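Local coordinates for MsStt7d protein (Micromonas, PDB 4IX5) that probably phosphorylates other proteins, using ATP bound with magnesium between the two lobes of its kinase domain, the part of the longer protein described here, at residues V48-K53 with L109-E114; T80-M85 with K185-G190; V169-L174 with G254-Q259. All coordinates share one frame; numbering follows the deposited sequence. Where two conformers were deposited one is given.

Interaction 1. Residues V48-K53 with L109-E114. With ANP (phosphoaminophosphonic acid-adenylate ester), chain G.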
loop_
_atom_site.group_PDB
_atom_site.type_symbol
_atom_site.label_atom_id
_atom_site.label_comp_id
_atom_site.label_asym_id
_atom_site.label_seq_id
_atom_site.Cartn_x
_atom_site.Cartn_y
_atom_site.Cartn_z
ATOM N N VAL B 48 -14.681 -10.857 8.145
ATOM C CA VAL B 48 -13.681 -10.267 7.263
ATOM C C VAL B 48 -12.317 -10.761 7.705
ATOM O O VAL B 48 -12.060 -10.967 8.897
ATOM C CB VAL B 48 -13.731 -8.726 7.233
ATOM C CG1 VAL B 48 -15.071 -8.265 6.681
ATOM C CG2 VAL B 48 -13.485 -8.159 8.617
ATOM N N LEU B 49 -11.450 -10.981 6.725
ATOM C CA LEU B 49 -10.171 -11.636 6.943
ATOM C C LEU B 49 -9.088 -10.773 6.329
ATOM O O LEU B 49 -9.281 -10.231 5.233
ATOM C CB LEU B 49 -10.184 -12.976 6.224
ATOM C CG LEU B 49 -11.186 -13.975 6.790
ATOM C CD1 LEU B 49 -11.731 -14.914 5.713
ATOM C CD2 LEU B 49 -10.514 -14.739 7.916
ATOM N N LYS B 50 -7.965 -10.626 7.025
ATOM C CA LYS B 50 -6.851 -9.824 6.509
ATOM C C LYS B 50 -5.548 -10.592 6.591
ATOM O O LYS B 50 -5.242 -11.188 7.622
ATOM C CB LYS B 50 -6.710 -8.507 7.300
ATOM C CG LYS B 50 -5.534 -7.622 6.861
ATOM C CD LYS B 50 -5.540 -6.259 7.578
ATOM C CE LYS B 50 -4.492 -5.328 6.965
ATOM N NZ LYS B 50 -4.406 -4.026 7.700
ATOM N N ASN B 51 -4.772 -10.565 5.509
ATOM C CA ASN B 51 -3.404 -11.051 5.560
ATOM C C ASN B 51 -2.436 -9.950 5.123
ATOM O O ASN B 51 -2.860 -8.858 4.739
ATOM C CB ASN B 51 -3.228 -12.354 4.741
ATOM C CG ASN B 51 -3.250 -12.125 3.243
ATOM O OD1 ASN B 51 -3.691 -11.085 2.766
ATOM N ND2 ASN B 51 -2.774 -13.118 2.490
ATOM N N ALA B 52 -1.136 -10.230 5.203
ATOM C CA ALA B 52 -0.121 -9.258 4.811
ATOM C C ALA B 52 0.101 -9.299 3.317
ATOM O O ALA B 52 -0.052 -10.336 2.684
ATOM C CB ALA B 52 1.173 -9.533 5.526
ATOM N N LYS B 53 0.465 -8.155 2.750
ATOM C CA LYS B 53 0.970 -8.128 1.383
ATOM C C LYS B 53 2.387 -8.694 1.321
ATOM O O LYS B 53 3.281 -8.249 2.050
ATOM C CB LYS B 53 0.942 -6.700 0.844
ATOM C CG LYS B 53 -0.471 -6.265 0.515
ATOM C CD LYS B 53 -0.539 -4.776 0.264
ATOM C CE LYS B 53 -0.720 -4.487 -1.209
ATOM N NZ LYS B 53 -0.926 -3.035 -1.436
ATOM N N LEU B 109 -5.756 -12.321 10.170
ATOM C CA LEU B 109 -6.596 -11.801 11.255
ATOM C C LEU B 109 -8.065 -11.885 10.848
ATOM O O LEU B 109 -8.400 -11.797 9.666
ATOM C CB LEU B 109 -6.242 -10.344 11.574
ATOM C CG LEU B 109 -4.777 -10.042 11.901
ATOM C CD1 LEU B 109 -4.639 -8.558 12.325
ATOM C CD2 LEU B 109 -4.231 -10.970 12.985
ATOM N N MET B 110 -8.952 -12.038 11.826
ATOM C CA MET B 110 -10.374 -12.148 11.517
ATOM C C MET B 110 -11.237 -11.267 12.425
ATOM O O MET B 110 -10.955 -11.122 13.620
ATOM C CB MET B 110 -10.815 -13.614 11.637
ATOM C CG MET B 110 -12.240 -13.866 11.187
ATOM S SD MET B 110 -12.579 -15.636 11.116
ATOM C CE MET B 110 -12.698 -15.987 12.862
ATOM N N TRP B 111 -12.271 -10.669 11.838
ATOM C CA TRP B 111 -13.213 -9.825 12.570
ATOM C C TRP B 111 -14.624 -10.160 12.125
ATOM O O TRP B 111 -14.827 -10.715 11.043
ATOM C CB TRP B 111 -13.001 -8.337 12.243
ATOM C CG TRP B 111 -11.680 -7.750 12.594
ATOM C CD1 TRP B 111 -11.362 -7.047 13.718
ATOM C CD2 TRP B 111 -10.506 -7.772 11.786
ATOM N NE1 TRP B 111 -10.046 -6.644 13.673
ATOM C CE2 TRP B 111 -9.497 -7.078 12.496
ATOM C CE3 TRP B 111 -10.205 -8.323 10.534
ATOM C CZ2 TRP B 111 -8.209 -6.897 11.988
ATOM C CZ3 TRP B 111 -8.921 -8.141 10.018
ATOM C CH2 TRP B 111 -7.935 -7.439 10.755
ATOM N N ALA B 112 -15.612 -9.807 12.944
ATOM C CA ALA B 112 -16.994 -9.864 12.488
ATOM C C ALA B 112 -17.184 -8.894 11.335
ATOM O O ALA B 112 -16.630 -7.800 11.357
ATOM C CB ALA B 112 -17.930 -9.474 13.616
ATOM N N ASN B 113 -17.969 -9.282 10.336
ATOM C CA ASN B 113 -18.432 -8.326 9.345
ATOM C C ASN B 113 -19.478 -7.426 10.004
ATOM O O ASN B 113 -20.572 -7.884 10.365
ATOM C CB ASN B 113 -19.034 -9.044 8.139
ATOM C CG ASN B 113 -19.372 -8.092 7.008
ATOM O OD1 ASN B 113 -19.825 -6.971 7.241
ATOM N ND2 ASN B 113 -19.150 -8.535 5.769
ATOM N N GLU B 114 -19.135 -6.157 10.206
ATOM C CA GLU B 114 -20.005 -5.267 10.962
ATOM C C GLU B 114 -21.048 -4.581 10.081
ATOM O O GLU B 114 -21.937 -3.910 10.594
ATOM C CB GLU B 114 -19.197 -4.201 11.710
ATOM C CG GLU B 114 -18.224 -4.756 12.743
ATOM C CD GLU B 114 -18.902 -5.179 14.043
ATOM O OE1 GLU B 114 -20.092 -4.861 14.238
ATOM O OE2 GLU B 114 -18.232 -5.821 14.886
HETATM P PG ANP G . -8.921 -0.394 2.416
HETATM O O1G ANP G . -7.877 0.348 1.683
HETATM O O2G ANP G . -9.320 0.459 3.713
HETATM O O3G ANP G . -10.177 -0.538 1.441
HETATM P PB ANP G . -7.270 -1.963 4.369
HETATM O O1B ANP G . -6.049 -2.757 4.100
HETATM O O2B ANP G . -6.889 -0.450 4.788
HETATM N N3B ANP G . -8.311 -1.934 2.960
HETATM P PA ANP G . -9.430 -2.198 6.209
HETATM O O1A ANP G . -9.491 -2.901 7.538
HETATM O O2A ANP G . -9.476 -0.692 6.171
HETATM O O3A ANP G . -8.048 -2.704 5.562
HETATM O "O5'" ANP G . -10.605 -2.739 5.255
HETATM C "C5'" ANP G . -10.702 -2.450 3.857
HETATM C "C4'" ANP G . -12.097 -2.755 3.321
HETATM O "O4'" ANP G . -12.676 -3.844 4.040
HETATM C "C3'" ANP G . -13.031 -1.575 3.501
HETATM O "O3'" ANP G . -13.880 -1.461 2.373
HETATM C "C2'" ANP G . -13.954 -1.962 4.617
HETATM O "O2'" ANP G . -15.249 -1.534 4.233
HETATM C "C1'" ANP G . -13.903 -3.475 4.661
HETATM N N9 ANP G . -13.904 -3.940 6.060
HETATM C C8 ANP G . -12.842 -3.979 6.872
HETATM N N7 ANP G . -13.162 -4.455 8.091
HETATM C C5 ANP G . -14.469 -4.727 8.065
HETATM C C6 ANP G . -15.452 -5.251 9.025
HETATM N N6 ANP G . -15.064 -5.588 10.266
HETATM N N1 ANP G . -16.715 -5.388 8.607
HETATM C C2 ANP G . -17.099 -5.052 7.371
HETATM N N3 ANP G . -16.264 -4.560 6.447
HETATM C C4 ANP G . -14.962 -4.376 6.732
#
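The backbone oxygen of V48 is gripped by two donors of the neighbouring strand: W111 N gives it a hydrogen bond of 3.0 Å, and M110 CA offers a weaker C-H contact at 3.3 Å. V48 and W111 form a hydrogen-bonded antiparallel pair, K50 and L109 another, with L109 N to K50 O at 2.8 Å; between them L49 and M110 form a non-hydrogen-bonded pair. This is the kinase N-lobe sheet, where the strand carrying K50, the lysine expected to bind ATP, lies beside the strand that runs into the hinge.

V48, K50, L109 and W111 share one face of the sheet. CG of W111 is anti to its carbonyl carbon (chi1 -62°), which lays the indole along the neighbouring strand; K50 CB meets its edge in the ring plane, 3.5 Å from CZ3. The indole NE1 is bonded to N70. Beyond CB the lysine chain is fully extended, carrying NZ to a salt bridge with E66 of helix 59-76, the pairing expected of an active kinase, while NZ stays 4.2 Å from O1B of the nucleotide. On the other face L49 CD2 touches M110 CG and both side chains meet I21 of strand 21-30, a place that suits flexible apolar chains.

Branched V48 packs against the adenine. The hinge reads the adenine edge through N6 to A112 O and through E114 N to N1, 3.0 Å. Since both hinge bonds use backbone atoms, adenine recognition here depends on where the main chain is held.

Interaction 2. Residues T80-M85 with K185-G190. With MG (magnesium ion), chain F; ANP (phosphoaminophosphonic acid-adenylate ester), chain G.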
loop_
_atom_site.group_PDB
_atom_site.type_symbol
_atom_site.label_atom_id
_atom_site.label_comp_id
_atom_site.label_asym_id
_atom_site.label_seq_id
_atom_site.Cartn_x
_atom_site.Cartn_y
_atom_site.Cartn_z
ATOM N N THR B 80 -15.820 -0.221 20.532
ATOM C CA THR B 80 -15.309 0.944 19.828
ATOM C C THR B 80 -14.999 0.587 18.380
ATOM O O THR B 80 -15.180 1.399 17.476
ATOM C CB THR B 80 -14.042 1.516 20.489
ATOM O OG1 THR B 80 -13.037 0.497 20.580
ATOM C CG2 THR B 80 -14.362 2.049 21.889
ATOM N N CYS B 81 -14.546 -0.644 18.174
ATOM C CA CYS B 81 -14.069 -1.093 16.867
ATOM C C CYS B 81 -14.763 -2.389 16.438
ATOM O O CYS B 81 -15.457 -3.017 17.239
ATOM C CB CYS B 81 -12.558 -1.308 16.918
ATOM S SG CYS B 81 -11.600 0.146 17.415
ATOM N N ALA B 82 -14.574 -2.785 15.180
ATOM C CA ALA B 82 -15.071 -4.072 14.691
ATOM C C ALA B 82 -14.641 -5.189 15.642
ATOM O O ALA B 82 -13.502 -5.225 16.111
ATOM C CB ALA B 82 -14.540 -4.354 13.295
ATOM N N ARG B 83 -15.567 -6.101 15.933
ATOM C CA ARG B 83 -15.306 -7.159 16.898
ATOM C C ARG B 83 -14.202 -8.061 16.393
ATOM O O ARG B 83 -14.306 -8.608 15.307
ATOM C CB ARG B 83 -16.580 -7.967 17.169
ATOM C CG ARG B 83 -16.352 -9.283 17.912
ATOM C CD ARG B 83 -17.662 -9.852 18.464
ATOM N NE ARG B 83 -18.653 -10.129 17.425
ATOM C CZ ARG B 83 -18.823 -11.318 16.845
ATOM N NH1 ARG B 83 -18.068 -12.353 17.204
ATOM N NH2 ARG B 83 -19.755 -11.473 15.909
ATOM N N PHE B 84 -13.152 -8.193 17.193
ATOM C CA PHE B 84 -11.969 -8.964 16.810
ATOM C C PHE B 84 -12.146 -10.416 17.208
ATOM O O PHE B 84 -12.463 -10.723 18.363
ATOM C CB PHE B 84 -10.735 -8.354 17.479
ATOM C CG PHE B 84 -9.443 -9.056 17.175
ATOM C CD1 PHE B 84 -9.011 -9.245 15.870
ATOM C CD2 PHE B 84 -8.630 -9.487 18.219
ATOM C CE1 PHE B 84 -7.802 -9.880 15.612
ATOM C CE2 PHE B 84 -7.419 -10.116 17.966
ATOM C CZ PHE B 84 -7.002 -10.304 16.664
ATOM N N MET B 85 -11.938 -11.312 16.246
ATOM C CA MET B 85 -12.194 -12.737 16.461
ATOM C C MET B 85 -10.906 -13.545 16.538
ATOM O O MET B 85 -10.939 -14.769 16.668
ATOM C CB MET B 85 -13.123 -13.286 15.373
ATOM C CG MET B 85 -14.465 -12.545 15.293
ATOM S SD MET B 85 -15.611 -13.165 14.026
ATOM C CE MET B 85 -16.032 -14.774 14.733
ATOM N N LYS B 185 -18.886 1.975 14.386
ATOM C CA LYS B 185 -17.714 1.304 14.909
ATOM C C LYS B 185 -16.536 1.654 14.007
ATOM O O LYS B 185 -16.687 1.759 12.793
ATOM C CB LYS B 185 -17.915 -0.209 14.901
ATOM C CG LYS B 185 -18.976 -0.688 15.905
ATOM C CD LYS B 185 -19.042 -2.190 15.945
ATOM C CE LYS B 185 -20.139 -2.652 16.894
ATOM N NZ LYS B 185 -20.236 -4.154 16.924
ATOM N N LEU B 186 -15.374 1.858 14.607
ATOM C CA LEU B 186 -14.157 2.085 13.846
ATOM C C LEU B 186 -13.644 0.767 13.311
ATOM O O LEU B 186 -13.819 -0.273 13.938
ATOM C CB LEU B 186 -13.088 2.726 14.730
ATOM C CG LEU B 186 -13.299 4.213 15.050
ATOM C CD1 LEU B 186 -12.627 4.577 16.368
ATOM C CD2 LEU B 186 -12.744 5.065 13.896
ATOM N N ILE B 187 -13.016 0.813 12.139
ATOM C CA ILE B 187 -12.263 -0.344 11.655
ATOM C C ILE B 187 -10.823 0.069 11.391
ATOM O O ILE B 187 -10.496 1.262 11.373
ATOM C CB ILE B 187 -12.875 -0.962 10.370
ATOM C CG1 ILE B 187 -13.011 0.113 9.292
ATOM C CG2 ILE B 187 -14.237 -1.600 10.692
ATOM C CD1 ILE B 187 -13.149 -0.436 7.874
ATOM N N ASP B 188 -9.968 -0.926 11.161
ATOM C CA ASP B 188 -8.614 -0.700 10.665
ATOM C C ASP B 188 -7.680 -0.043 11.672
ATOM O O ASP B 188 -7.410 1.153 11.607
ATOM C CB ASP B 188 -8.626 0.081 9.343
ATOM C CG ASP B 188 -7.264 0.082 8.655
ATOM O OD1 ASP B 188 -6.349 -0.655 9.106
ATOM O OD2 ASP B 188 -7.112 0.815 7.660
ATOM N N LEU B 189 -7.173 -0.853 12.592
ATOM C CA LEU B 189 -6.164 -0.395 13.542
ATOM C C LEU B 189 -4.751 -0.595 13.000
ATOM O O LEU B 189 -3.785 -0.619 13.757
ATOM C CB LEU B 189 -6.334 -1.126 14.878
ATOM C CG LEU B 189 -7.654 -0.820 15.596
ATOM C CD1 LEU B 189 -7.977 -1.953 16.569
ATOM C CD2 LEU B 189 -7.562 0.531 16.304
ATOM N N GLY B 190 -4.634 -0.709 11.678
ATOM C CA GLY B 190 -3.352 -0.968 11.040
ATOM C C GLY B 190 -2.324 0.137 11.186
ATOM O O GLY B 190 -1.122 -0.098 11.013
HETATM MG MG MG F . -8.988 1.233 5.968
HETATM P PG ANP G . -8.921 -0.394 2.416
HETATM O O1G ANP G . -7.877 0.348 1.683
HETATM O O2G ANP G . -9.320 0.459 3.713
HETATM O O3G ANP G . -10.177 -0.538 1.441
HETATM P PB ANP G . -7.270 -1.963 4.369
HETATM O O1B ANP G . -6.049 -2.757 4.100
HETATM O O2B ANP G . -6.889 -0.450 4.788
HETATM N N3B ANP G . -8.311 -1.934 2.960
HETATM P PA ANP G . -9.430 -2.198 6.209
HETATM O O1A ANP G . -9.491 -2.901 7.538
HETATM O O2A ANP G . -9.476 -0.692 6.171
HETATM O O3A ANP G . -8.048 -2.704 5.562
HETATM O "O5'" ANP G . -10.605 -2.739 5.255
HETATM C "C5'" ANP G . -10.702 -2.450 3.857
HETATM C "C4'" ANP G . -12.097 -2.755 3.321
HETATM O "O4'" ANP G . -12.676 -3.844 4.040
HETATM C "C3'" ANP G . -13.031 -1.575 3.501
HETATM O "O3'" ANP G . -13.880 -1.461 2.373
HETATM C "C2'" ANP G . -13.954 -1.962 4.617
HETATM O "O2'" ANP G . -15.249 -1.534 4.233
HETATM C "C1'" ANP G . -13.903 -3.475 4.661
HETATM N N9 ANP G . -13.904 -3.940 6.060
HETATM C C8 ANP G . -12.842 -3.979 6.872
HETATM N N7 ANP G . -13.162 -4.455 8.091
HETATM C C5 ANP G . -14.469 -4.727 8.065
HETATM C C6 ANP G . -15.452 -5.251 9.025
HETATM N N6 ANP G . -15.064 -5.588 10.266
HETATM N N1 ANP G . -16.715 -5.388 8.607
HETATM C C2 ANP G . -17.099 -5.052 7.371
HETATM N N3 ANP G . -16.264 -4.560 6.447
HETATM C C4 ANP G . -14.962 -4.376 6.732
HETATM O O HOH W 1 -17.460 -4.511 18.281
HETATM O O HOH W 2 -9.621 2.622 3.972
#
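T80-A82 and K185-I187 are joined by a single backbone bridge around C81 and L186: L186 N donates to T80 O at 2.9 Å, and L186 O accepts from A82 N, with C81 CA a further C-H donor to that oxygen. The bridge ties the chain entering strand 84-90 to the strand that leads into the kinase DFG position, here D188-L189-G190.

C81 is small enough to sit close above the bridge, its SG 4.0 Å from L186 CB and also touching L189 CD2. K185 stretches the other way, CD passing C81 O, and a water links that oxygen to NZ, which also forms salt bridges with E114 and D180; a long cationic chain suits this span. A82 CB lies 3.8 Å from I187 CG2 and 3.3 Å from N6 of the nucleotide, so a larger side chain would probably crowd the base. With I187 CG1 between the backbone N and the carbonyl carbon (chi1 55°), CD1 reaches C8 of the adenine and C2' of the ribose, both at 3.7 Å. A serine in place of I187 would probably leave adenine, ribose and A82 without this apolar floor and the base freer to shift.

D188 OD2 binds magnesium at 2.6 Å together with nucleotide oxygens O2A and O2G, a water and N173. Its OD1 is met from above the carboxylate plane by G190 N, an Asx turn that restrains the carboxylate's rotation. One carboxylate oxygen thus serves the metal while the other is held by the chain, which probably keeps D188 turned toward the phosphates.

Interaction 3. Residues V169-L174 with G254-Q259. With MG (magnesium ion), chain F.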
loop_
_atom_site.group_PDB
_atom_site.type_symbol
_atom_site.label_atom_id
_atom_site.label_comp_id
_atom_site.label_asym_id
_atom_site.label_seq_id
_atom_site.Cartn_x
_atom_site.Cartn_y
_atom_site.Cartn_z
ATOM N N VAL B 169 -8.488 7.814 11.439
ATOM C CA VAL B 169 -9.894 8.161 11.550
ATOM C C VAL B 169 -10.358 8.886 10.300
ATOM O O VAL B 169 -9.737 9.857 9.884
ATOM C CB VAL B 169 -10.114 9.069 12.768
ATOM C CG1 VAL B 169 -11.540 9.640 12.768
ATOM C CG2 VAL B 169 -9.826 8.282 14.041
ATOM N N LYS B 170 -11.452 8.410 9.711
ATOM C CA LYS B 170 -12.061 9.009 8.522
ATOM C C LYS B 170 -13.334 8.223 8.269
ATOM O O LYS B 170 -13.506 7.137 8.819
ATOM C CB LYS B 170 -11.106 8.923 7.309
ATOM C CG LYS B 170 -10.679 7.500 6.985
ATOM C CD LYS B 170 -9.526 7.493 5.979
ATOM C CE LYS B 170 -9.051 6.082 5.663
ATOM N NZ LYS B 170 -7.640 6.146 5.202
ATOM N N PRO B 171 -14.238 8.759 7.440
ATOM C CA PRO B 171 -15.502 8.084 7.157
ATOM C C PRO B 171 -15.300 6.698 6.570
ATOM O O PRO B 171 -16.105 5.807 6.834
ATOM C CB PRO B 171 -16.170 9.024 6.155
ATOM C CG PRO B 171 -15.678 10.386 6.594
ATOM C CD PRO B 171 -14.233 10.147 6.938
ATOM N N ALA B 172 -14.233 6.514 5.805
ATOM C CA ALA B 172 -13.958 5.213 5.208
ATOM C C ALA B 172 -13.659 4.138 6.246
ATOM O O ALA B 172 -13.771 2.942 5.964
ATOM C CB ALA B 172 -12.798 5.322 4.222
ATOM N N ASN B 173 -13.260 4.561 7.440
ATOM C CA ASN B 173 -12.943 3.609 8.509
ATOM C C ASN B 173 -14.008 3.605 9.602
ATOM O O ASN B 173 -13.724 3.304 10.762
ATOM C CB ASN B 173 -11.551 3.887 9.088
ATOM C CG ASN B 173 -10.446 3.276 8.237
ATOM O OD1 ASN B 173 -10.695 2.327 7.500
ATOM N ND2 ASN B 173 -9.234 3.803 8.344
ATOM N N LEU B 174 -15.229 3.955 9.220
ATOM C CA LEU B 174 -16.379 3.862 10.119
ATOM C C LEU B 174 -17.456 3.025 9.438
ATOM O O LEU B 174 -17.748 3.210 8.250
ATOM C CB LEU B 174 -16.913 5.260 10.457
ATOM C CG LEU B 174 -16.014 6.110 11.360
ATOM C CD1 LEU B 174 -16.401 7.576 11.284
ATOM C CD2 LEU B 174 -16.091 5.613 12.805
ATOM N N GLY B 254 -12.462 16.054 13.452
ATOM C CA GLY B 254 -13.007 17.312 12.962
ATOM C C GLY B 254 -13.294 17.217 11.471
ATOM O O GLY B 254 -14.313 17.691 10.986
ATOM N N CYS B 255 -12.388 16.581 10.738
ATOM C CA CYS B 255 -12.614 16.310 9.328
ATOM C C CYS B 255 -13.863 15.472 9.094
ATOM O O CYS B 255 -14.644 15.765 8.197
ATOM C CB CYS B 255 -11.392 15.623 8.714
ATOM S SG CYS B 255 -9.915 16.686 8.640
ATOM N N VAL B 256 -14.048 14.416 9.880
ATOM C CA VAL B 256 -15.264 13.615 9.774
ATOM C C VAL B 256 -16.490 14.511 9.981
ATOM O O VAL B 256 -17.465 14.442 9.228
ATOM C CB VAL B 256 -15.282 12.487 10.804
ATOM C CG1 VAL B 256 -16.651 11.775 10.806
ATOM C CG2 VAL B 256 -14.146 11.479 10.509
ATOM N N MET B 257 -16.427 15.352 11.007
ATOM C CA MET B 257 -17.554 16.225 11.326
ATOM C C MET B 257 -17.913 17.158 10.175
ATOM O O MET B 257 -19.092 17.334 9.825
ATOM C CB MET B 257 -17.264 17.040 12.583
ATOM C CG MET B 257 -18.345 18.067 12.864
ATOM S SD MET B 257 -18.289 18.520 14.591
ATOM C CE MET B 257 -19.681 19.678 14.652
ATOM N N LEU B 258 -16.889 17.778 9.599
ATOM C CA LEU B 258 -17.085 18.640 8.443
ATOM C C LEU B 258 -17.810 17.915 7.317
ATOM O O LEU B 258 -18.702 18.464 6.679
ATOM C CB LEU B 258 -15.735 19.157 7.939
ATOM C CG LEU B 258 -15.070 20.197 8.838
ATOM C CD1 LEU B 258 -13.599 20.343 8.495
ATOM C CD2 LEU B 258 -15.791 21.546 8.727
ATOM N N GLN B 259 -17.417 16.672 7.066
ATOM C CA GLN B 259 -18.001 15.933 5.969
ATOM C C GLN B 259 -19.420 15.491 6.283
ATOM O O GLN B 259 -20.298 15.538 5.426
ATOM C CB GLN B 259 -17.103 14.751 5.593
ATOM C CG GLN B 259 -15.741 15.212 5.117
ATOM C CD GLN B 259 -15.026 14.153 4.289
ATOM O OE1 GLN B 259 -14.884 14.295 3.074
ATOM N NE2 GLN B 259 -14.560 13.095 4.943
HETATM MG MG MG F . -8.988 1.233 5.968
HETATM O O HOH W 2 -9.621 2.622 3.972
#
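This is a buried, apolar contact inside the C-lobe of the protein kinase fold, where the catalytic loop, with its HRDVKPAN sequence, rests on helix 247-261. No hydrogen bond crosses it; the joint is made by V256, one side chain of the helix, reaching into the bend of the loop. Its CG2 meets three neighbours at once, V169 CG1, K170 CA and P171 CD, the last at 3.8 Å, while CG1 faces L174 CD1 more loosely. Two methyls on a beta-branched carbon suit this place: CG1, anti to the backbone N (chi1 172°), and CG2 beside that nitrogen are directed to different parts of the loop. V169 lies roughly perpendicular to V256, and P171 runs antiparallel alongside it; the end of Q259 also lies against the P171 ring.

P171 also starts the short 3-10 turn of the loop, in which N173 N bonds to K170 O and L174 N to P171 O. The rigid, apolar proline can thus face the helix while K170 turns away and extends to salt bridges with D168 and D212. N173 serves the metal instead: its ND2 is held by the backbone oxygen of D168, and its OD1 binds the magnesium at 2.5 Å, with a water as another ligand of the metal.

In the fold
All three contacts are buried, but their chemistry changes from lobe to lobe. Interaction 1 is regular N-lobe sheet, dominated by paired backbone bonds; interaction 2 has one isolated bridge in the cleft between lobes, and interaction 3, deeper in the C-lobe, is largely apolar packing of loop on helix. Interactions 1 and 2 share the five-stranded sheet through neighbouring strands 106-112 and 84-90, are joined by a salt bridge, and both touch the nucleotide. Interactions 2 and 3 meet at I187 N and N173 O and share the metal. Interactions 1 and 3 do not touch, their centres about 22 Å apart; interaction 2 connects them.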